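Local atomic coordinates of dimeric protein of unknown function and ferredoxin-like fold (Bacteroides fragilis, PDB entry 3FMB), a protein that is of unknown function but forms a dimer of ferredoxin-like subunits and belongs to the stress-responsive A/B barrel domain family. Residues A[21-26]-A[80-85]; A[43-48]-A[62-67]; A[54-59]-A[88-93]. All coordinates share one frame; numbering follows the deposited sequence.

In the fold
A single ferredoxin-like subunit shows how chemistry follows place. Interaction 1 lies within the antiparallel sheet, where strands 21-29 and 76-82 are joined chiefly by backbone hydrogen bonds. Interaction 2 sets helix 35-50 on strand 61-66, one of the two outermost strands of that sheet within the chain, through apolar groups on the inner side and a lysine at the border. Interaction 3, largely buried yet edged by the exposed Phe90, has no hydrogen bond across it and joins a loop to helix 85-93 by hydrocarbon and ring contacts alone. Phe82 of interaction 1 packs on Tyr91 of interaction 3, and both interactions reach the same sulfate. Interactions 1 and 2 also touch the second subunit.

Interaction 1 of 3, residues A[21-26]-A[80-85]; sequences VKHIVL and SEFDNL. With SO4 (sulfate ion), chain C.
Val21, Lys22 and His23 pair with Phe82, Glu81 and Ser80 along two antiparallel strands; the axes of these short segments come within 4.7 Å, their N-to-C directions 147° apart. Val21 and Phe82 form a hydrogen-bonded pair, with Val21 N to Phe82 O at 2.8 Å and Phe82 N to Val21 O at 2.9 Å. Lys22 and Glu81 form the non-hydrogen-bonded pair that follows, and His23 with Ser80 is the next hydrogen-bonded pair, His23 N donating to Ser80 O at 2.9 Å. The return bond from Ser80 N to His23 O is weak, but Ser80 OG gives the same oxygen a second donor at 2.8 Å. With chi1 at 65°, OG sits between its own backbone N and carbonyl carbon, close to the neighbouring strand and at the edge of the His23 imidazole.

That ring is held at both nitrogens: ND1 bonds to Asp115, and His23 NE2 makes a straight 2.8 Å bond to O1 of the sulfate, which Arg111 also binds. Together the two bonds fix the ring's rotation, although the sulfate probably comes from the crystallisation liquor. Phe82 turns its ring edge to His23 CB. Beyond the strand end, Val21 CG2 lies on the backbone of Asn84, the N-cap of helix 85-93.

On the other face Lys22 and Glu81 run side by side, NZ and OE2 staying 4.3 Å apart, beyond a salt bridge. Lys22 NZ instead pairs with Glu63 of the second subunit. This is the central strand pair of the ferredoxin-like sheet, with helices over the His23 face and the dimer partner reached from the Lys22 face.

Interaction 2 of 3, residues A[43-48]-A[62-67]; sequences NSFKEA and IEVGLN. With EDO (1,2-ethanediol), chain D.
Lys46 and Val64 bring helix 43-48 against strand 62-66, the two running nearly antiparallel at 165° with their axes 8.1 Å apart at closest approach. The lysine and valine point opposite ways as they pass: Lys46 CB rests 3.8 Å from Val64 CG1, and the middle methylenes of the lysine continue past the valine toward the backbone. CG, CD and CE follow an extended course from the helix until a bend at chi4, 68°, turns the ammonium group to the strand. There Lys46 NZ donates to Val64 O at 2.9 Å, with a C=O...N angle of 162°, so the nitrogen lies almost in line with the carbonyl bond.

The same ammonium group forms a salt bridge with Glu50, one turn farther along the helix, and that carboxylate also accepts from Val64 N. Lysine and glutamate thus serve both backbone polar groups of Val64, on a strand that is outermost in this chain's sheet.

On the inward side, Phe45 CE2 meets Val64 CG2 at 4.1 Å, the phenylalanine set roughly perpendicular to the valine, and the ring continues onto Ile76 of the adjacent strand. Leu66 occupies the other end. Its CG approaches Lys46 CD, while Leu66 CD1 touches Asn43 OD1 at 3.6 Å, an apolar-to-polar contact where Asn43 is exposed. Met42 adds further cover to this leucine. Hydrophobic residues under the helix and a lysine whose aliphatic stem lies on the strand before its charged end turns to the backbone together make up the helix-on-sheet layer of the ferredoxin-like alpha/beta sandwich.

Interaction 3 of 3, residues A[54-59]-A[88-93]; sequences AKISVI and VKFYAT. With EDO (1,2-ethanediol), chain F; SO4 (sulfate ion), chain C.
Val58 and Phe90 meet where the loop between helix 35-50 and strand 61-66 of this ferredoxin-like fold leans on helix 85-93. Val58 CG2 comes within 3.7 Å of Phe90 CD2, lying obliquely to the ring. With chi1 at -61° Val58 CG1 lies anti to the carbonyl carbon, which leaves CG2 between that carbon and the backbone N, a position from which it also approaches the base of Tyr91. Ile56 adds a branch to each aromatic residue: CG2 stands at the edge of the Phe90 ring, 4.3 Å from CE2, while CD1 reaches Tyr91 CD1 at 4.1 Å, the isoleucine as a whole standing roughly perpendicular to the tyrosine. Ile59 CD1 converges on the same Tyr91 CD1 at 4.0 Å, so that both isoleucines rest against one ring carbon.

A type I beta turn from Ile56 to Ile59, closed by Ile59 N to Ile56 O, gathers these three aliphatic residues into one cluster. Farther out, Phe82 and His97 meet the tyrosine ring, and Leu78 of strand 76-82 touches it as well, carrying the contact into the core between helix and sheet. Within segment 88-93, Lys89 O accepts from both Thr93 N and Thr93 OG1, which arrive from opposite faces of the carbonyl plane. The tyrosine hydroxyl leads toward the sulfate that His23 and Arg111 also bind, where Tyr91 OH makes a weak hydrogen bond of 3.4 Å to sulfate O1.

Interaction 1 of 3, residues A[21-26]-A[80-85]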
loop_
_atom_site.group_PDB
_atom_site.type_symbol
_atom_site.label_atom_id
_atom_site.label_comp_id
_atom_site.label_asym_id
_atom_site.label_seq_id
_atom_site.Cartn_x
_atom_site.Cartn_y
_atom_site.Cartn_z
ATOM N N VAL A 21 13.798 -3.834 0.214
ATOM C CA VAL A 21 12.769 -2.936 0.737
ATOM C C VAL A 21 11.580 -2.841 -0.222
ATOM O O VAL A 21 11.757 -2.659 -1.426
ATOM C CB VAL A 21 13.355 -1.517 1.016
ATOM C CG1 VAL A 21 12.265 -0.504 1.239
ATOM C CG2 VAL A 21 14.331 -1.587 2.209
ATOM N N LYS A 22 10.371 -2.965 0.332
ATOM C CA LYS A 22 9.153 -2.604 -0.365
ATOM C C LYS A 22 8.736 -1.191 0.022
ATOM O O LYS A 22 8.657 -0.855 1.204
ATOM C CB LYS A 22 8.023 -3.596 -0.072
ATOM C CG LYS A 22 8.381 -5.032 -0.518
ATOM C CD LYS A 22 7.169 -5.911 -0.701
ATOM C CE LYS A 22 7.531 -7.350 -1.016
ATOM N NZ LYS A 22 6.283 -8.136 -1.285
ATOM N N HIS A 23 8.481 -0.373 -0.991
ATOM C CA HIS A 23 8.076 1.019 -0.840
ATOM C C HIS A 23 6.635 1.080 -1.383
ATOM O O HIS A 23 6.396 0.902 -2.605
ATOM C CB HIS A 23 9.012 1.929 -1.671
ATOM C CG HIS A 23 8.555 3.361 -1.807
ATOM N ND1 HIS A 23 8.418 4.210 -0.736
ATOM C CD2 HIS A 23 8.211 4.084 -2.900
ATOM C CE1 HIS A 23 8.022 5.401 -1.167
ATOM N NE2 HIS A 23 7.855 5.341 -2.478
ATOM N N ILE A 24 5.675 1.234 -0.482
ATOM C CA ILE A 24 4.263 1.218 -0.867
ATOM C C ILE A 24 3.662 2.565 -0.526
ATOM O O ILE A 24 3.765 3.040 0.620
ATOM C CB ILE A 24 3.465 0.106 -0.148
ATOM C CG1 ILE A 24 4.091 -1.267 -0.465
ATOM C CG2 ILE A 24 1.941 0.202 -0.524
ATOM C CD1 ILE A 24 3.167 -2.457 -0.081
ATOM N N VAL A 25 3.008 3.168 -1.512
ATOM C CA VAL A 25 2.391 4.510 -1.317
ATOM C C VAL A 25 0.963 4.459 -1.868
ATOM O O VAL A 25 0.734 3.961 -2.972
ATOM C CB VAL A 25 3.183 5.693 -2.022
ATOM C CG1 VAL A 25 2.600 7.081 -1.591
ATOM C CG2 VAL A 25 4.706 5.583 -1.787
ATOM N N LEU A 26 0.015 4.931 -1.066
ATOM C CA LEU A 26 -1.359 5.117 -1.537
ATOM C C LEU A 26 -1.675 6.623 -1.529
ATOM O O LEU A 26 -1.206 7.370 -0.632
ATOM C CB LEU A 26 -2.334 4.381 -0.631
ATOM C CG LEU A 26 -2.192 2.861 -0.497
ATOM C CD1 LEU A 26 -3.306 2.272 0.438
ATOM C CD2 LEU A 26 -2.094 2.118 -1.808
ATOM N N SER A 80 6.318 -0.890 -5.102
ATOM C CA SER A 80 7.656 -0.907 -5.647
ATOM C C SER A 80 8.643 -1.614 -4.729
ATOM O O SER A 80 8.394 -1.776 -3.526
ATOM C CB SER A 80 8.091 0.534 -5.929
ATOM O OG SER A 80 8.200 1.259 -4.736
ATOM N N GLU A 81 9.754 -2.045 -5.322
ATOM C CA GLU A 81 10.827 -2.754 -4.640
ATOM C C GLU A 81 12.177 -2.112 -4.968
ATOM O O GLU A 81 12.449 -1.751 -6.116
ATOM C CB GLU A 81 10.849 -4.246 -5.028
ATOM C CG GLU A 81 9.584 -5.001 -4.539
ATOM C CD GLU A 81 9.462 -6.419 -5.040
ATOM O OE1 GLU A 81 10.416 -6.937 -5.646
ATOM O OE2 GLU A 81 8.403 -7.026 -4.812
ATOM N N PHE A 82 13.022 -2.005 -3.934
ATOM C CA PHE A 82 14.387 -1.448 -4.025
ATOM C C PHE A 82 15.309 -2.285 -3.136
ATOM O O PHE A 82 14.847 -3.037 -2.280
ATOM C CB PHE A 82 14.429 0.017 -3.554
ATOM C CG PHE A 82 13.554 0.946 -4.357
ATOM C CD1 PHE A 82 12.210 1.132 -4.025
ATOM C CD2 PHE A 82 14.088 1.659 -5.428
ATOM C CE1 PHE A 82 11.406 2.019 -4.791
ATOM C CE2 PHE A 82 13.324 2.499 -6.186
ATOM C CZ PHE A 82 11.980 2.704 -5.879
ATOM N N ASP A 83 16.609 -2.117 -3.307
ATOM C CA ASP A 83 17.582 -2.840 -2.481
ATOM C C ASP A 83 17.643 -2.332 -1.058
ATOM O O ASP A 83 17.897 -3.105 -0.133
ATOM C CB ASP A 83 18.971 -2.728 -3.089
ATOM C CG ASP A 83 19.100 -3.482 -4.382
ATOM O OD1 ASP A 83 18.243 -4.335 -4.711
ATOM O OD2 ASP A 83 20.078 -3.210 -5.084
ATOM N N ASN A 84 17.435 -1.033 -0.885
ATOM C CA ASN A 84 17.567 -0.394 0.426
ATOM C C ASN A 84 16.950 1.001 0.427
ATOM O O ASN A 84 16.530 1.499 -0.627
ATOM C CB ASN A 84 19.059 -0.330 0.798
ATOM C CG ASN A 84 19.861 0.375 -0.248
ATOM O OD1 ASN A 84 19.579 1.537 -0.579
ATOM N ND2 ASN A 84 20.834 -0.321 -0.818
ATOM N N LEU A 85 16.902 1.645 1.594
ATOM C CA LEU A 85 16.269 2.969 1.695
ATOM C C LEU A 85 17.038 4.085 0.991
ATOM O O LEU A 85 16.455 5.073 0.634
ATOM C CB LEU A 85 16.056 3.393 3.146
ATOM C CG LEU A 85 14.927 2.783 3.949
ATOM C CD1 LEU A 85 14.935 3.441 5.305
ATOM C CD2 LEU A 85 13.541 2.951 3.203
HETATM S S SO4 C . 6.939 8.647 -3.192
HETATM O O1 SO4 C . 6.926 7.419 -4.112
HETATM O O2 SO4 C . 7.631 9.801 -3.762
HETATM O O3 SO4 C . 7.542 8.407 -1.857
HETATM O O4 SO4 C . 5.565 9.164 -2.971
#

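Interaction 2 of 3, residues A[43-48]-A[62-67]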
loop_
_atom_site.group_PDB
_atom_site.type_symbol
_atom_site.label_atom_id
_atom_site.label_comp_id
_atom_site.label_asym_id
_atom_site.label_seq_id
_atom_site.Cartn_x
_atom_site.Cartn_y
_atom_site.Cartn_z
ATOM N N ASN A 43 -4.600 8.242 -14.755
ATOM C CA ASN A 43 -3.994 7.654 -15.951
ATOM C C ASN A 43 -2.620 8.273 -16.238
ATOM O O ASN A 43 -1.633 7.556 -16.463
ATOM C CB ASN A 43 -4.932 7.785 -17.168
ATOM C CG ASN A 43 -6.124 6.819 -17.130
ATOM O OD1 ASN A 43 -6.076 5.790 -16.493
ATOM N ND2 ASN A 43 -7.185 7.159 -17.859
ATOM N N SER A 44 -2.527 9.593 -16.204
ATOM C CA SER A 44 -1.263 10.253 -16.509
ATOM C C SER A 44 -0.144 9.849 -15.532
ATOM O O SER A 44 0.984 9.573 -15.955
ATOM C CB SER A 44 -1.422 11.774 -16.532
ATOM O OG SER A 44 -2.188 12.143 -17.643
ATOM N N PHE A 45 -0.480 9.809 -14.240
ATOM C CA PHE A 45 0.436 9.393 -13.168
ATOM C C PHE A 45 0.887 7.954 -13.362
ATOM O O PHE A 45 2.057 7.686 -13.322
ATOM C CB PHE A 45 -0.241 9.527 -11.817
ATOM C CG PHE A 45 0.639 9.140 -10.660
ATOM C CD1 PHE A 45 1.709 9.959 -10.284
ATOM C CD2 PHE A 45 0.436 7.960 -9.966
ATOM C CE1 PHE A 45 2.522 9.618 -9.212
ATOM C CE2 PHE A 45 1.275 7.625 -8.873
ATOM C CZ PHE A 45 2.309 8.477 -8.532
ATOM N N LYS A 46 -0.057 7.049 -13.611
ATOM C CA LYS A 46 0.272 5.628 -13.848
ATOM C C LYS A 46 1.274 5.489 -14.993
ATOM O O LYS A 46 2.280 4.795 -14.843
ATOM C CB LYS A 46 -0.977 4.816 -14.167
ATOM C CG LYS A 46 -0.743 3.363 -14.622
ATOM C CD LYS A 46 -2.077 2.621 -14.624
ATOM C CE LYS A 46 -1.992 1.285 -15.270
ATOM N NZ LYS A 46 -1.200 0.470 -14.434
ATOM N N GLU A 47 0.987 6.143 -16.120
ATOM C CA GLU A 47 1.875 6.118 -17.287
ATOM C C GLU A 47 3.268 6.658 -16.968
ATOM O O GLU A 47 4.263 6.088 -17.410
ATOM C CB GLU A 47 1.271 6.930 -18.438
ATOM C CG GLU A 47 2.024 6.823 -19.758
ATOM C CD GLU A 47 1.565 7.859 -20.782
ATOM O OE1 GLU A 47 1.182 7.456 -21.899
ATOM O OE2 GLU A 47 1.586 9.079 -20.470
ATOM N N ALA A 48 3.324 7.761 -16.222
ATOM C CA ALA A 48 4.590 8.439 -15.906
ATOM C C ALA A 48 5.453 7.590 -14.972
ATOM O O ALA A 48 6.663 7.464 -15.196
ATOM C CB ALA A 48 4.324 9.839 -15.297
ATOM N N ILE A 62 8.286 -1.770 -10.084
ATOM C CA ILE A 62 7.346 -0.671 -9.817
ATOM C C ILE A 62 6.066 -0.910 -10.614
ATOM O O ILE A 62 6.082 -1.427 -11.722
ATOM C CB ILE A 62 7.940 0.758 -10.112
ATOM C CG1 ILE A 62 7.137 1.876 -9.441
ATOM C CG2 ILE A 62 8.182 0.949 -11.679
ATOM C CD1 ILE A 62 7.969 3.174 -9.147
ATOM N N GLU A 63 4.943 -0.612 -9.986
ATOM C CA GLU A 63 3.673 -0.610 -10.680
ATOM C C GLU A 63 2.726 0.357 -9.999
ATOM O O GLU A 63 2.853 0.613 -8.786
ATOM C CB GLU A 63 3.069 -2.011 -10.683
ATOM C CG GLU A 63 2.601 -2.478 -9.333
ATOM C CD GLU A 63 2.288 -3.958 -9.263
ATOM O OE1 GLU A 63 2.723 -4.722 -10.151
ATOM O OE2 GLU A 63 1.639 -4.367 -8.281
ATOM N N VAL A 64 1.779 0.880 -10.788
ATOM C CA VAL A 64 0.718 1.733 -10.247
ATOM C C VAL A 64 -0.622 1.037 -10.473
ATOM O O VAL A 64 -0.930 0.641 -11.599
ATOM C CB VAL A 64 0.736 3.140 -10.877
ATOM C CG1 VAL A 64 -0.533 3.925 -10.506
ATOM C CG2 VAL A 64 2.030 3.866 -10.432
ATOM N N GLY A 65 -1.384 0.919 -9.395
ATOM C CA GLY A 65 -2.712 0.339 -9.417
ATOM C C GLY A 65 -3.762 1.409 -9.204
ATOM O O GLY A 65 -3.647 2.250 -8.344
ATOM N N LEU A 66 -4.791 1.376 -10.037
ATOM C CA LEU A 66 -5.922 2.296 -9.903
ATOM C C LEU A 66 -7.108 1.549 -9.269
ATOM O O LEU A 66 -7.470 0.450 -9.705
ATOM C CB LEU A 66 -6.269 2.895 -11.289
ATOM C CG LEU A 66 -5.158 3.663 -12.019
ATOM C CD1 LEU A 66 -5.735 4.310 -13.275
ATOM C CD2 LEU A 66 -4.530 4.677 -11.016
ATOM N N ASN A 67 -7.657 2.102 -8.178
ATOM C CA ASN A 67 -8.661 1.426 -7.424
ATOM C C ASN A 67 -9.891 1.014 -8.229
ATOM O O ASN A 67 -10.463 1.820 -8.963
ATOM C CB ASN A 67 -9.117 2.300 -6.272
ATOM C CG ASN A 67 -10.157 1.623 -5.437
ATOM O OD1 ASN A 67 -9.949 0.509 -4.958
ATOM N ND2 ASN A 67 -11.312 2.258 -5.315
HETATM C C1 EDO D . -13.289 5.911 -5.168
HETATM O O1 EDO D . -13.861 4.632 -4.937
HETATM C C2 EDO D . -11.766 5.797 -5.100
HETATM O O2 EDO D . -11.239 5.077 -6.201
#

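Interaction 3 of 3, residues A[54-59]-A[88-93]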
loop_
_atom_site.group_PDB
_atom_site.type_symbol
_atom_site.label_atom_id
_atom_site.label_comp_id
_atom_site.label_asym_id
_atom_site.label_seq_id
_atom_site.Cartn_x
_atom_site.Cartn_y
_atom_site.Cartn_z
ATOM N N ALA A 54 13.212 2.665 -17.048
ATOM C CA ALA A 54 14.192 2.927 -18.108
ATOM C C ALA A 54 15.131 4.111 -17.812
ATOM O O ALA A 54 16.239 4.188 -18.371
ATOM C CB ALA A 54 13.485 3.156 -19.421
ATOM N N LYS A 55 14.670 5.023 -16.964
ATOM C CA LYS A 55 15.421 6.205 -16.561
ATOM C C LYS A 55 16.145 5.988 -15.225
ATOM O O LYS A 55 17.243 6.485 -15.033
ATOM C CB LYS A 55 14.475 7.405 -16.430
ATOM C CG LYS A 55 13.775 7.843 -17.727
ATOM C CD LYS A 55 14.776 8.053 -18.865
ATOM C CE LYS A 55 14.212 8.890 -20.009
ATOM N NZ LYS A 55 14.676 10.308 -19.954
ATOM N N ILE A 56 15.540 5.217 -14.322
ATOM C CA ILE A 56 16.021 5.079 -12.937
ATOM C C ILE A 56 16.378 3.629 -12.636
ATOM O O ILE A 56 15.511 2.797 -12.319
ATOM C CB ILE A 56 14.982 5.582 -11.892
ATOM C CG1 ILE A 56 14.412 6.949 -12.297
ATOM C CG2 ILE A 56 15.646 5.618 -10.496
ATOM C CD1 ILE A 56 13.390 7.598 -11.297
ATOM N N SER A 57 17.664 3.336 -12.739
ATOM C CA SER A 57 18.145 1.958 -12.704
ATOM C C SER A 57 17.958 1.293 -11.342
ATOM O O SER A 57 17.833 0.072 -11.269
ATOM C CB SER A 57 19.616 1.899 -13.116
ATOM O OG SER A 57 20.429 2.449 -12.099
ATOM N N VAL A 58 17.916 2.070 -10.262
ATOM C CA VAL A 58 17.730 1.474 -8.925
ATOM C C VAL A 58 16.323 0.886 -8.677
ATOM O O VAL A 58 16.131 0.187 -7.679
ATOM C CB VAL A 58 18.109 2.433 -7.729
ATOM C CG1 VAL A 58 19.568 2.827 -7.777
ATOM C CG2 VAL A 58 17.207 3.653 -7.647
ATOM N N ILE A 59 15.336 1.181 -9.532
ATOM C CA ILE A 59 14.009 0.559 -9.390
ATOM C C ILE A 59 14.096 -0.918 -9.736
ATOM O O ILE A 59 14.474 -1.270 -10.860
ATOM C CB ILE A 59 12.909 1.196 -10.299
ATOM C CG1 ILE A 59 12.738 2.696 -9.999
ATOM C CG2 ILE A 59 11.551 0.452 -10.125
ATOM C CD1 ILE A 59 11.876 3.463 -11.098
ATOM N N VAL A 88 15.592 3.996 -2.393
ATOM C CA VAL A 88 14.258 4.611 -2.371
ATOM C C VAL A 88 14.382 6.144 -2.445
ATOM O O VAL A 88 13.659 6.795 -3.170
ATOM C CB VAL A 88 13.452 4.210 -1.100
ATOM C CG1 VAL A 88 12.139 4.981 -1.009
ATOM C CG2 VAL A 88 13.233 2.709 -1.059
ATOM N N LYS A 89 15.322 6.709 -1.693
ATOM C CA LYS A 89 15.497 8.144 -1.639
ATOM C C LYS A 89 16.089 8.683 -2.959
ATOM O O LYS A 89 15.700 9.759 -3.441
ATOM C CB LYS A 89 16.324 8.534 -0.448
ATOM C CG LYS A 89 16.651 10.042 -0.410
ATOM C CD LYS A 89 16.536 10.684 0.978
ATOM C CE LYS A 89 15.678 11.950 0.916
ATOM N NZ LYS A 89 14.245 11.585 0.709
ATOM N N PHE A 90 17.004 7.922 -3.551
ATOM C CA PHE A 90 17.524 8.246 -4.894
ATOM C C PHE A 90 16.401 8.350 -5.923
ATOM O O PHE A 90 16.293 9.321 -6.678
ATOM C CB PHE A 90 18.549 7.192 -5.292
ATOM C CG PHE A 90 19.218 7.440 -6.587
ATOM C CD1 PHE A 90 20.461 8.080 -6.629
ATOM C CD2 PHE A 90 18.631 7.036 -7.778
ATOM C CE1 PHE A 90 21.082 8.297 -7.811
ATOM C CE2 PHE A 90 19.277 7.267 -8.994
ATOM C CZ PHE A 90 20.464 7.885 -9.008
ATOM N N TYR A 91 15.562 7.324 -5.954
ATOM C CA TYR A 91 14.336 7.344 -6.754
ATOM C C TYR A 91 13.414 8.534 -6.435
ATOM O O TYR A 91 12.918 9.213 -7.333
ATOM C CB TYR A 91 13.595 6.020 -6.533
ATOM C CG TYR A 91 12.103 6.082 -6.724
ATOM C CD1 TYR A 91 11.529 5.929 -7.988
ATOM C CD2 TYR A 91 11.260 6.274 -5.636
ATOM C CE1 TYR A 91 10.126 5.954 -8.150
ATOM C CE2 TYR A 91 9.897 6.323 -5.786
ATOM C CZ TYR A 91 9.337 6.158 -7.030
ATOM O OH TYR A 91 8.006 6.225 -7.129
ATOM N N ALA A 92 13.176 8.793 -5.151
ATOM C CA ALA A 92 12.186 9.820 -4.762
ATOM C C ALA A 92 12.588 11.226 -5.245
ATOM O O ALA A 92 11.760 12.021 -5.707
ATOM C CB ALA A 92 11.949 9.800 -3.239
ATOM N N THR A 93 13.878 11.506 -5.165
ATOM C CA THR A 93 14.468 12.816 -5.538
ATOM C C THR A 93 14.834 12.952 -7.010
ATOM O O THR A 93 15.219 14.038 -7.466
ATOM C CB THR A 93 15.708 13.105 -4.679
ATOM O OG1 THR A 93 16.646 12.015 -4.797
ATOM C CG2 THR A 93 15.313 13.290 -3.225
HETATM C C1 EDO F . 12.631 8.880 2.729
HETATM O O1 EDO F . 11.519 9.494 3.413
HETATM C C2 EDO F . 12.193 8.214 1.428
HETATM O O2 EDO F . 12.695 8.898 0.239
HETATM S S SO4 C . 6.939 8.647 -3.192
HETATM O O1 SO4 C . 6.926 7.419 -4.112
HETATM O O2 SO4 C . 7.631 9.801 -3.762
HETATM O O3 SO4 C . 7.542 8.407 -1.857
HETATM O O4 SO4 C . 5.565 9.164 -2.971
#